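Long-range contacts in GNA33 (Neisseria gonorrhoeae FA 1090, PDB 2G5D), which probably cleaves the beta-1,4 bond between N-acetylmuramic acid and N-acetylglucosamine in peptidoglycan, as a lytic transglycosylase that leaves a 1,6-anhydro ring on the muramic acid: residues R23-T34 with E100-V108; L208-I216 with A261-V269. All coordinates share one frame; numbering follows the deposited sequence.

Contact 1 of 2, residues R23-T34 with E100-V108; sequences RPAGIPDPAGTT and ERYFTPWQV
Tyr102 gives the one hydrogen bond that crosses between 23-34 and 100-108: its OH donates to Arg23 O at 2.6 Å, tilted 29° from the carbonyl plane, while the acceptor lies in the plane of the ring, at its edge. Pro24 O also lies near that edge, 3.6 Å from Tyr102 CE2. Ala25 supplies the apolar part here, a CH-pi contact: its CB stands over one ring face, 3.9 Å from Tyr102 CD2 and offset toward the rim. Along the strand no hydrogen bond crosses; the contacts are van der Waals or carboxylate to ring edge. Pro28 CB comes to 3.1 Å from Thr104 OG1, a hydroxyl whose hydrogen-bond partner is Asn414. Trp106 reaches the loop with the far end of its six-membered ring: Asp29 OD2 lies in plane at the edge, 3.4 Å from CZ2, probably a weak electrostatic contact, the carboxylate turned 68° against the indole. Thr33 brings CG2, anti to its backbone N (chi1 -63° places OG1 beside that N), to 3.7 Å from Trp106 CH2. The same torsion lets Thr33 OG1 join Thr33 N on Pro30 O, the carbonyl of the type II turn's first residue. With one direct hydrogen bond, the join relies otherwise on apolar and edge contacts and on third residues: Asn414 bonds Gly26 O, Arg101 O and Thr104 OG1, and Val44 pairs with the Gly32 and Thr33 backbone.

Contact 2 of 2, residues L208-I216 with A261-V269; sequences LPYHTRNQI and ADKNEHPYV
His266 and Asn264 reach from the loop after strand 255-263 to the turn joining strand 206-209 to helix 213-217, all within the MltA-specific insert domain. The turn ends in a helix N-cap, Thr212, whose backbone N donates to Gln215 OE1 on a lone pair at 3.0 Å. Followed outward from CB, His266 has CG anti to its own carbonyl carbon (chi1 -70°), which lays the imidazole against Thr212. CG and ND1 lie beneath Thr212 CG2, and CE1 lies 3.9 Å from the same methyl, which sits over the centre of the ring in a CH-pi contact. CE1 also meets Pro209 CB at 4.0 Å. On the other limb CD2 passes Tyr210 O and His211 O, and at the tip NE2 donates to Tyr210 O at 2.8 Å, the acceptor standing 20° out of the ring plane. One face contact and one bond together restrain the ring's rotation. Asn264 takes the next carbonyl of the turn, and the rest of its amide is fixed from the chain leading into strand 313-317: Tyr312 N donates to OD1, and ND2 also donates to Pro310 O. Consecutive carbonyls of the turn are therefore each met by a side chain of the second loop. The second of these bonds is the straighter: Asn264 ND2 points to His211 O at 2.8 Å with an N-H...O angle of 161°, in the carbonyl plane and on a lone pair.

Contacts 1 and 2 lie on opposite sides of the chain's centre, their own centres 45 Å apart and their nearest atoms about 25 Å apart, so neither touches the other. They follow in series: contact 1 closes before contact 2 opens. Contact 1 is a surface join, its centre about 28 Å from the chain's centre, where the N-terminal loop runs along the start of strand 103-110, which pairs with 40-44 and 403-413. The centre of contact 2 lies about 19 Å from the chain's centre; this contact is partly buried and ties two loops of the insert domain. One therefore belongs to the part of the molecule built around the chain's two ends, the other to the inserted part.

Contact 1 of 2, residues R23-T34 with E100-V108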
loop_
_atom_site.group_PDB
_atom_site.type_symbol
_atom_site.label_atom_id
_atom_site.label_comp_id
_atom_site.label_asym_id
_atom_site.label_seq_id
_atom_site.Cartn_x
_atom_site.Cartn_y
_atom_site.Cartn_z
ATOM N N ARG A 23 14.681 -28.820 2.458
ATOM C CA ARG A 23 15.466 -28.167 1.409
ATOM C C ARG A 23 16.849 -27.798 1.943
ATOM O O ARG A 23 17.019 -27.658 3.140
ATOM C CB ARG A 23 14.710 -26.935 0.891
ATOM C CG ARG A 23 13.362 -27.260 0.231
ATOM C CD ARG A 23 13.544 -27.704 -1.227
ATOM N NE ARG A 23 12.284 -28.139 -1.841
ATOM C CZ ARG A 23 11.704 -27.564 -2.897
ATOM N NH1 ARG A 23 12.269 -26.518 -3.502
ATOM N NH2 ARG A 23 10.561 -28.062 -3.371
ATOM N N PRO A 24 17.863 -27.702 1.064
ATOM C CA PRO A 24 19.159 -27.237 1.571
ATOM C C PRO A 24 19.165 -25.738 1.884
ATOM O O PRO A 24 18.453 -24.969 1.237
ATOM C CB PRO A 24 20.129 -27.575 0.431
ATOM C CG PRO A 24 19.279 -27.617 -0.798
ATOM C CD PRO A 24 17.904 -28.039 -0.372
ATOM N N ALA A 25 19.954 -25.330 2.871
ATOM C CA ALA A 25 19.984 -23.928 3.251
ATOM C C ALA A 25 20.865 -23.056 2.366
ATOM O O ALA A 25 20.580 -21.875 2.166
ATOM C CB ALA A 25 20.360 -23.764 4.711
ATOM N N GLY A 26 21.952 -23.590 1.841
ATOM C CA GLY A 26 22.845 -22.685 1.113
ATOM C C GLY A 26 23.675 -21.802 2.037
ATOM O O GLY A 26 23.357 -21.630 3.212
ATOM N N ILE A 27 24.741 -21.236 1.489
ATOM C CA ILE A 27 25.868 -20.758 2.291
ATOM C C ILE A 27 25.791 -19.257 2.565
ATOM O O ILE A 27 25.762 -18.468 1.632
ATOM C CB ILE A 27 27.190 -21.132 1.587
ATOM C CG1 ILE A 27 27.259 -22.652 1.401
ATOM C CG2 ILE A 27 28.429 -20.587 2.354
ATOM C CD1 ILE A 27 28.103 -23.092 0.229
ATOM N N PRO A 28 25.737 -18.859 3.850
ATOM C CA PRO A 28 25.613 -17.425 4.153
ATOM C C PRO A 28 26.914 -16.649 3.935
ATOM O O PRO A 28 28.006 -17.171 4.183
ATOM C CB PRO A 28 25.233 -17.391 5.641
ATOM C CG PRO A 28 25.311 -18.781 6.142
ATOM C CD PRO A 28 25.777 -19.695 5.065
ATOM N N ASP A 29 26.787 -15.423 3.437
ATOM C CA ASP A 29 27.884 -14.466 3.450
ATOM C C ASP A 29 28.247 -14.256 4.918
ATOM O O ASP A 29 27.351 -14.197 5.774
ATOM C CB ASP A 29 27.456 -13.169 2.761
ATOM C CG ASP A 29 27.217 -13.365 1.272
ATOM O OD1 ASP A 29 28.157 -13.761 0.577
ATOM O OD2 ASP A 29 26.098 -13.144 0.785
ATOM N N PRO A 30 29.559 -14.219 5.227
ATOM C CA PRO A 30 29.933 -14.161 6.643
ATOM C C PRO A 30 29.720 -12.778 7.294
ATOM O O PRO A 30 29.544 -11.775 6.594
ATOM C CB PRO A 30 31.397 -14.581 6.637
ATOM C CG PRO A 30 31.897 -14.265 5.261
ATOM C CD PRO A 30 30.732 -14.283 4.331
ATOM N N ALA A 31 29.698 -12.754 8.628
ATOM C CA ALA A 31 29.460 -11.536 9.406
ATOM C C ALA A 31 30.419 -10.417 8.984
ATOM O O ALA A 31 31.602 -10.661 8.717
ATOM C CB ALA A 31 29.559 -11.826 10.895
ATOM N N GLY A 32 29.880 -9.210 8.831
ATOM C CA GLY A 32 30.686 -8.085 8.372
ATOM C C GLY A 32 30.714 -7.888 6.861
ATOM O O GLY A 32 31.318 -6.937 6.389
ATOM N N THR A 33 30.078 -8.780 6.100
ATOM C CA THR A 33 30.046 -8.655 4.622
ATOM C C THR A 33 29.226 -7.433 4.218
ATOM O O THR A 33 28.179 -7.169 4.793
ATOM C CB THR A 33 29.491 -9.941 3.920
ATOM O OG1 THR A 33 30.367 -11.043 4.184
ATOM C CG2 THR A 33 29.393 -9.770 2.398
ATOM N N THR A 34 29.724 -6.676 3.244
ATOM C CA THR A 34 29.070 -5.439 2.853
ATOM C C THR A 34 28.728 -5.420 1.361
ATOM O O THR A 34 29.415 -6.039 0.544
ATOM C CB THR A 34 29.917 -4.189 3.229
ATOM O OG1 THR A 34 31.282 -4.441 2.918
ATOM C CG2 THR A 34 29.835 -3.882 4.712
ATOM N N GLU A 100 16.443 -18.491 11.118
ATOM C CA GLU A 100 17.872 -18.571 11.477
ATOM C C GLU A 100 18.734 -19.406 10.541
ATOM O O GLU A 100 19.891 -19.041 10.243
ATOM C CB GLU A 100 18.032 -19.091 12.899
ATOM C CG GLU A 100 17.599 -18.057 13.921
ATOM C CD GLU A 100 17.693 -18.568 15.334
ATOM O OE1 GLU A 100 17.616 -17.735 16.251
ATOM O OE2 GLU A 100 17.827 -19.790 15.528
ATOM N N ARG A 101 18.150 -20.508 10.077
ATOM C CA ARG A 101 18.841 -21.523 9.322
ATOM C C ARG A 101 18.914 -21.219 7.836
ATOM O O ARG A 101 19.858 -21.629 7.190
ATOM C CB ARG A 101 18.192 -22.895 9.551
ATOM C CG ARG A 101 18.727 -23.569 10.821
ATOM C CD ARG A 101 17.847 -24.665 11.337
ATOM N NE ARG A 101 18.297 -25.097 12.665
ATOM C CZ ARG A 101 18.158 -26.325 13.151
ATOM N NH1 ARG A 101 17.568 -27.280 12.422
ATOM N NH2 ARG A 101 18.611 -26.604 14.378
ATOM N N TYR A 102 17.940 -20.472 7.322
ATOM C CA TYR A 102 17.790 -20.271 5.874
ATOM C C TYR A 102 18.062 -18.844 5.372
ATOM O O TYR A 102 18.267 -18.624 4.170
ATOM C CB TYR A 102 16.404 -20.772 5.420
ATOM C CG TYR A 102 16.266 -22.294 5.366
ATOM C CD1 TYR A 102 15.860 -23.023 6.474
ATOM C CD2 TYR A 102 16.551 -22.993 4.177
ATOM C CE1 TYR A 102 15.735 -24.428 6.409
ATOM C CE2 TYR A 102 16.434 -24.380 4.100
ATOM C CZ TYR A 102 16.022 -25.097 5.219
ATOM O OH TYR A 102 15.903 -26.476 5.135
ATOM N N PHE A 103 18.079 -17.886 6.293
ATOM C CA PHE A 103 18.257 -16.472 5.959
ATOM C C PHE A 103 19.449 -15.876 6.691
ATOM O O PHE A 103 19.860 -16.357 7.766
ATOM C CB PHE A 103 16.991 -15.622 6.256
ATOM C CG PHE A 103 15.735 -16.083 5.536
ATOM C CD1 PHE A 103 15.067 -17.241 5.940
ATOM C CD2 PHE A 103 15.213 -15.342 4.465
ATOM C CE1 PHE A 103 13.932 -17.683 5.279
ATOM C CE2 PHE A 103 14.056 -15.758 3.807
ATOM C CZ PHE A 103 13.398 -16.933 4.225
ATOM N N THR A 104 20.003 -14.836 6.076
ATOM C CA THR A 104 21.061 -14.014 6.655
ATOM C C THR A 104 20.544 -12.588 6.815
ATOM O O THR A 104 19.940 -12.039 5.877
ATOM C CB THR A 104 22.330 -14.042 5.744
ATOM O OG1 THR A 104 22.851 -15.369 5.717
ATOM C CG2 THR A 104 23.412 -13.057 6.237
ATOM N N PRO A 105 20.760 -11.972 8.007
ATOM C CA PRO A 105 20.351 -10.585 8.191
ATOM C C PRO A 105 21.381 -9.562 7.658
ATOM O O PRO A 105 22.583 -9.660 7.929
ATOM C CB PRO A 105 20.196 -10.450 9.726
ATOM C CG PRO A 105 20.520 -11.799 10.304
ATOM C CD PRO A 105 21.329 -12.519 9.252
ATOM N N TRP A 106 20.884 -8.598 6.899
ATOM C CA TRP A 106 21.695 -7.487 6.378
ATOM C C TRP A 106 21.187 -6.206 6.992
ATOM O O TRP A 106 20.103 -5.731 6.631
ATOM C CB TRP A 106 21.599 -7.370 4.855
ATOM C CG TRP A 106 22.143 -8.562 4.129
ATOM C CD1 TRP A 106 21.508 -9.766 3.949
ATOM C CD2 TRP A 106 23.425 -8.680 3.500
ATOM N NE1 TRP A 106 22.309 -10.612 3.221
ATOM C CE2 TRP A 106 23.487 -9.974 2.924
ATOM C CE3 TRP A 106 24.519 -7.801 3.324
ATOM C CZ2 TRP A 106 24.605 -10.422 2.201
ATOM C CZ3 TRP A 106 25.641 -8.251 2.603
ATOM C CH2 TRP A 106 25.673 -9.552 2.060
ATOM N N GLN A 107 21.976 -5.656 7.920
ATOM C CA GLN A 107 21.672 -4.346 8.511
ATOM C C GLN A 107 21.789 -3.246 7.443
ATOM O O GLN A 107 22.739 -3.234 6.654
ATOM C CB GLN A 107 22.602 -4.062 9.678
ATOM C CG GLN A 107 22.265 -2.758 10.353
ATOM C CD GLN A 107 22.989 -2.568 11.667
ATOM O OE1 GLN A 107 24.198 -2.782 11.755
ATOM N NE2 GLN A 107 22.251 -2.134 12.696
ATOM N N VAL A 108 20.818 -2.339 7.426
ATOM C CA VAL A 108 20.675 -1.356 6.346
ATOM C C VAL A 108 21.071 0.047 6.819
ATOM O O VAL A 108 20.543 0.545 7.829
ATOM C CB VAL A 108 19.228 -1.357 5.744
ATOM C CG1 VAL A 108 19.124 -0.350 4.570
ATOM C CG2 VAL A 108 18.819 -2.770 5.268
#

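Contact 2 of 2, residues L208-I216 with A261-V269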
loop_
_atom_site.group_PDB
_atom_site.type_symbol
_atom_site.label_atom_id
_atom_site.label_comp_id
_atom_site.label_asym_id
_atom_site.label_seq_id
_atom_site.Cartn_x
_atom_site.Cartn_y
_atom_site.Cartn_z
ATOM N N LEU A 208 -9.495 11.756 -24.738
ATOM C CA LEU A 208 -9.401 12.822 -23.741
ATOM C C LEU A 208 -9.125 12.241 -22.360
ATOM O O LEU A 208 -9.564 11.122 -22.076
ATOM C CB LEU A 208 -10.718 13.600 -23.675
ATOM C CG LEU A 208 -11.499 13.895 -24.956
ATOM C CD1 LEU A 208 -12.955 14.150 -24.614
ATOM C CD2 LEU A 208 -10.886 15.073 -25.702
ATOM N N PRO A 209 -8.415 12.999 -21.492
ATOM C CA PRO A 209 -8.236 12.593 -20.091
ATOM C C PRO A 209 -9.555 12.119 -19.481
ATOM O O PRO A 209 -10.609 12.666 -19.812
ATOM C CB PRO A 209 -7.769 13.885 -19.415
ATOM C CG PRO A 209 -7.023 14.597 -20.482
ATOM C CD PRO A 209 -7.719 14.270 -21.782
ATOM N N TYR A 210 -9.504 11.091 -18.633
ATOM C CA TYR A 210 -10.708 10.605 -17.983
ATOM C C TYR A 210 -11.215 11.619 -16.952
ATOM O O TYR A 210 -10.500 12.565 -16.589
ATOM C CB TYR A 210 -10.532 9.199 -17.360
ATOM C CG TYR A 210 -11.856 8.475 -17.288
ATOM C CD1 TYR A 210 -12.558 8.362 -16.082
ATOM C CD2 TYR A 210 -12.451 7.973 -18.448
ATOM C CE1 TYR A 210 -13.807 7.737 -16.036
ATOM C CE2 TYR A 210 -13.681 7.352 -18.414
ATOM C CZ TYR A 210 -14.356 7.235 -17.204
ATOM O OH TYR A 210 -15.587 6.626 -17.190
ATOM N N HIS A 211 -12.458 11.430 -16.516
ATOM C CA HIS A 211 -13.132 12.317 -15.567
ATOM C C HIS A 211 -12.361 12.484 -14.248
ATOM O O HIS A 211 -11.700 11.561 -13.771
ATOM C CB HIS A 211 -14.544 11.801 -15.292
ATOM C CG HIS A 211 -15.428 11.772 -16.501
ATOM N ND1 HIS A 211 -15.924 12.915 -17.088
ATOM C CD2 HIS A 211 -15.930 10.735 -17.216
ATOM C CE1 HIS A 211 -16.683 12.587 -18.118
ATOM N NE2 HIS A 211 -16.702 11.270 -18.218
ATOM N N THR A 212 -12.454 13.687 -13.685
ATOM C CA THR A 212 -11.791 14.052 -12.433
ATOM C C THR A 212 -12.740 13.758 -11.285
ATOM O O THR A 212 -13.939 13.573 -11.515
ATOM C CB THR A 212 -11.452 15.558 -12.399
ATOM O OG1 THR A 212 -12.645 16.309 -12.647
ATOM C CG2 THR A 212 -10.400 15.923 -13.434
ATOM N N ARG A 213 -12.207 13.719 -10.059
ATOM C CA ARG A 213 -13.025 13.498 -8.855
ATOM C C ARG A 213 -14.234 14.427 -8.783
ATOM O O ARG A 213 -15.338 13.976 -8.507
ATOM C CB ARG A 213 -12.200 13.648 -7.574
ATOM C CG ARG A 213 -12.997 13.393 -6.301
ATOM C CD ARG A 213 -12.129 13.439 -5.068
ATOM N NE ARG A 213 -11.167 12.343 -5.027
ATOM C CZ ARG A 213 -11.410 11.115 -4.556
ATOM N NH1 ARG A 213 -12.594 10.780 -4.048
ATOM N NH2 ARG A 213 -10.441 10.220 -4.582
ATOM N N ASN A 214 -14.020 15.715 -9.036
ATOM C CA ASN A 214 -15.112 16.691 -8.968
ATOM C C ASN A 214 -16.241 16.366 -9.942
ATOM O O ASN A 214 -17.412 16.515 -9.601
ATOM C CB ASN A 214 -14.610 18.126 -9.195
ATOM C CG ASN A 214 -15.727 19.150 -9.136
ATOM O OD1 ASN A 214 -15.925 19.927 -10.073
ATOM N ND2 ASN A 214 -16.482 19.145 -8.038
ATOM N N GLN A 215 -15.881 15.921 -11.144
ATOM C CA GLN A 215 -16.857 15.577 -12.175
ATOM C C GLN A 215 -17.621 14.296 -11.840
ATOM O O GLN A 215 -18.836 14.226 -12.051
ATOM C CB GLN A 215 -16.166 15.437 -13.534
ATOM C CG GLN A 215 -15.544 16.719 -14.037
ATOM C CD GLN A 215 -14.764 16.511 -15.313
ATOM O OE1 GLN A 215 -13.980 15.567 -15.428
ATOM N NE2 GLN A 215 -14.988 17.378 -16.290
ATOM N N ILE A 216 -16.903 13.305 -11.308
ATOM C CA ILE A 216 -17.474 12.035 -10.858
ATOM C C ILE A 216 -18.384 12.249 -9.652
ATOM O O ILE A 216 -19.472 11.665 -9.573
ATOM C CB ILE A 216 -16.348 11.003 -10.519
ATOM C CG1 ILE A 216 -15.502 10.693 -11.774
ATOM C CG2 ILE A 216 -16.923 9.731 -9.926
ATOM C CD1 ILE A 216 -14.118 10.033 -11.484
ATOM N N ALA A 261 -8.398 -1.348 -8.059
ATOM C CA ALA A 261 -8.363 -1.899 -9.420
ATOM C C ALA A 261 -7.534 -1.002 -10.344
ATOM O O ALA A 261 -6.607 -1.477 -11.008
ATOM C CB ALA A 261 -9.777 -2.093 -9.971
ATOM N N ASP A 262 -7.875 0.290 -10.374
ATOM C CA ASP A 262 -7.161 1.286 -11.188
ATOM C C ASP A 262 -7.424 2.702 -10.643
ATOM O O ASP A 262 -8.013 2.855 -9.566
ATOM C CB ASP A 262 -7.563 1.169 -12.673
ATOM C CG ASP A 262 -6.418 1.512 -13.639
ATOM O OD1 ASP A 262 -6.450 1.022 -14.794
ATOM O OD2 ASP A 262 -5.488 2.266 -13.262
ATOM N N LYS A 263 -6.947 3.717 -11.368
ATOM C CA LYS A 263 -7.181 5.125 -11.039
ATOM C C LYS A 263 -7.161 5.997 -12.298
ATOM O O LYS A 263 -6.753 5.539 -13.366
ATOM C CB LYS A 263 -6.180 5.637 -9.987
ATOM C CG LYS A 263 -4.704 5.534 -10.352
ATOM C CD LYS A 263 -3.833 6.101 -9.225
ATOM C CE LYS A 263 -2.384 5.651 -9.362
ATOM N NZ LYS A 263 -1.565 6.219 -8.261
ATOM N N ASN A 264 -7.596 7.250 -12.169
ATOM C CA ASN A 264 -7.685 8.148 -13.332
ATOM C C ASN A 264 -6.400 8.907 -13.678
ATOM O O ASN A 264 -6.355 9.613 -14.693
ATOM C CB ASN A 264 -8.881 9.109 -13.204
ATOM C CG ASN A 264 -8.780 10.043 -12.002
ATOM O OD1 ASN A 264 -7.847 9.976 -11.197
ATOM N ND2 ASN A 264 -9.769 10.911 -11.871
ATOM N N GLU A 265 -5.372 8.745 -12.835
ATOM C CA GLU A 265 -4.044 9.346 -13.014
ATOM C C GLU A 265 -3.975 10.873 -12.899
ATOM O O GLU A 265 -2.940 11.476 -13.203
ATOM C CB GLU A 265 -3.354 8.846 -14.306
ATOM C CG GLU A 265 -2.915 7.383 -14.256
ATOM C CD GLU A 265 -1.702 7.145 -13.372
ATOM O OE1 GLU A 265 -1.007 8.129 -13.037
ATOM O OE2 GLU A 265 -1.439 5.967 -13.022
ATOM N N HIS A 266 -5.063 11.498 -12.459
ATOM C CA HIS A 266 -5.032 12.921 -12.141
ATOM C C HIS A 266 -4.311 13.091 -10.803
ATOM O O HIS A 266 -4.336 12.180 -9.973
ATOM C CB HIS A 266 -6.440 13.524 -12.130
ATOM C CG HIS A 266 -7.058 13.622 -13.489
ATOM N ND1 HIS A 266 -6.788 14.660 -14.357
ATOM C CD2 HIS A 266 -7.925 12.805 -14.136
ATOM C CE1 HIS A 266 -7.468 14.480 -15.477
ATOM N NE2 HIS A 266 -8.163 13.360 -15.368
ATOM N N PRO A 267 -3.621 14.230 -10.610
ATOM C CA PRO A 267 -2.757 14.415 -9.434
ATOM C C PRO A 267 -3.460 14.283 -8.090
ATOM O O PRO A 267 -4.599 14.735 -7.926
ATOM C CB PRO A 267 -2.227 15.845 -9.610
ATOM C CG PRO A 267 -3.205 16.491 -10.543
ATOM C CD PRO A 267 -3.575 15.408 -11.492
ATOM N N TYR A 268 -2.775 13.670 -7.131
ATOM C CA TYR A 268 -3.240 13.677 -5.756
ATOM C C TYR A 268 -3.009 15.061 -5.142
ATOM O O TYR A 268 -1.915 15.619 -5.240
ATOM C CB TYR A 268 -2.545 12.584 -4.924
ATOM C CG TYR A 268 -2.658 12.816 -3.428
ATOM C CD1 TYR A 268 -1.609 13.410 -2.722
ATOM C CD2 TYR A 268 -3.828 12.484 -2.728
ATOM C CE1 TYR A 268 -1.704 13.656 -1.357
ATOM C CE2 TYR A 268 -3.937 12.726 -1.355
ATOM C CZ TYR A 268 -2.865 13.311 -0.682
ATOM O OH TYR A 268 -2.934 13.557 0.671
ATOM N N VAL A 269 -4.054 15.615 -4.524
ATOM C CA VAL A 269 -3.934 16.834 -3.728
ATOM C C VAL A 269 -4.479 16.575 -2.324
ATOM O O VAL A 269 -5.567 16.019 -2.170
ATOM C CB VAL A 269 -4.675 18.037 -4.386
ATOM C CG1 VAL A 269 -4.708 19.247 -3.449
ATOM C CG2 VAL A 269 -4.033 18.404 -5.718
#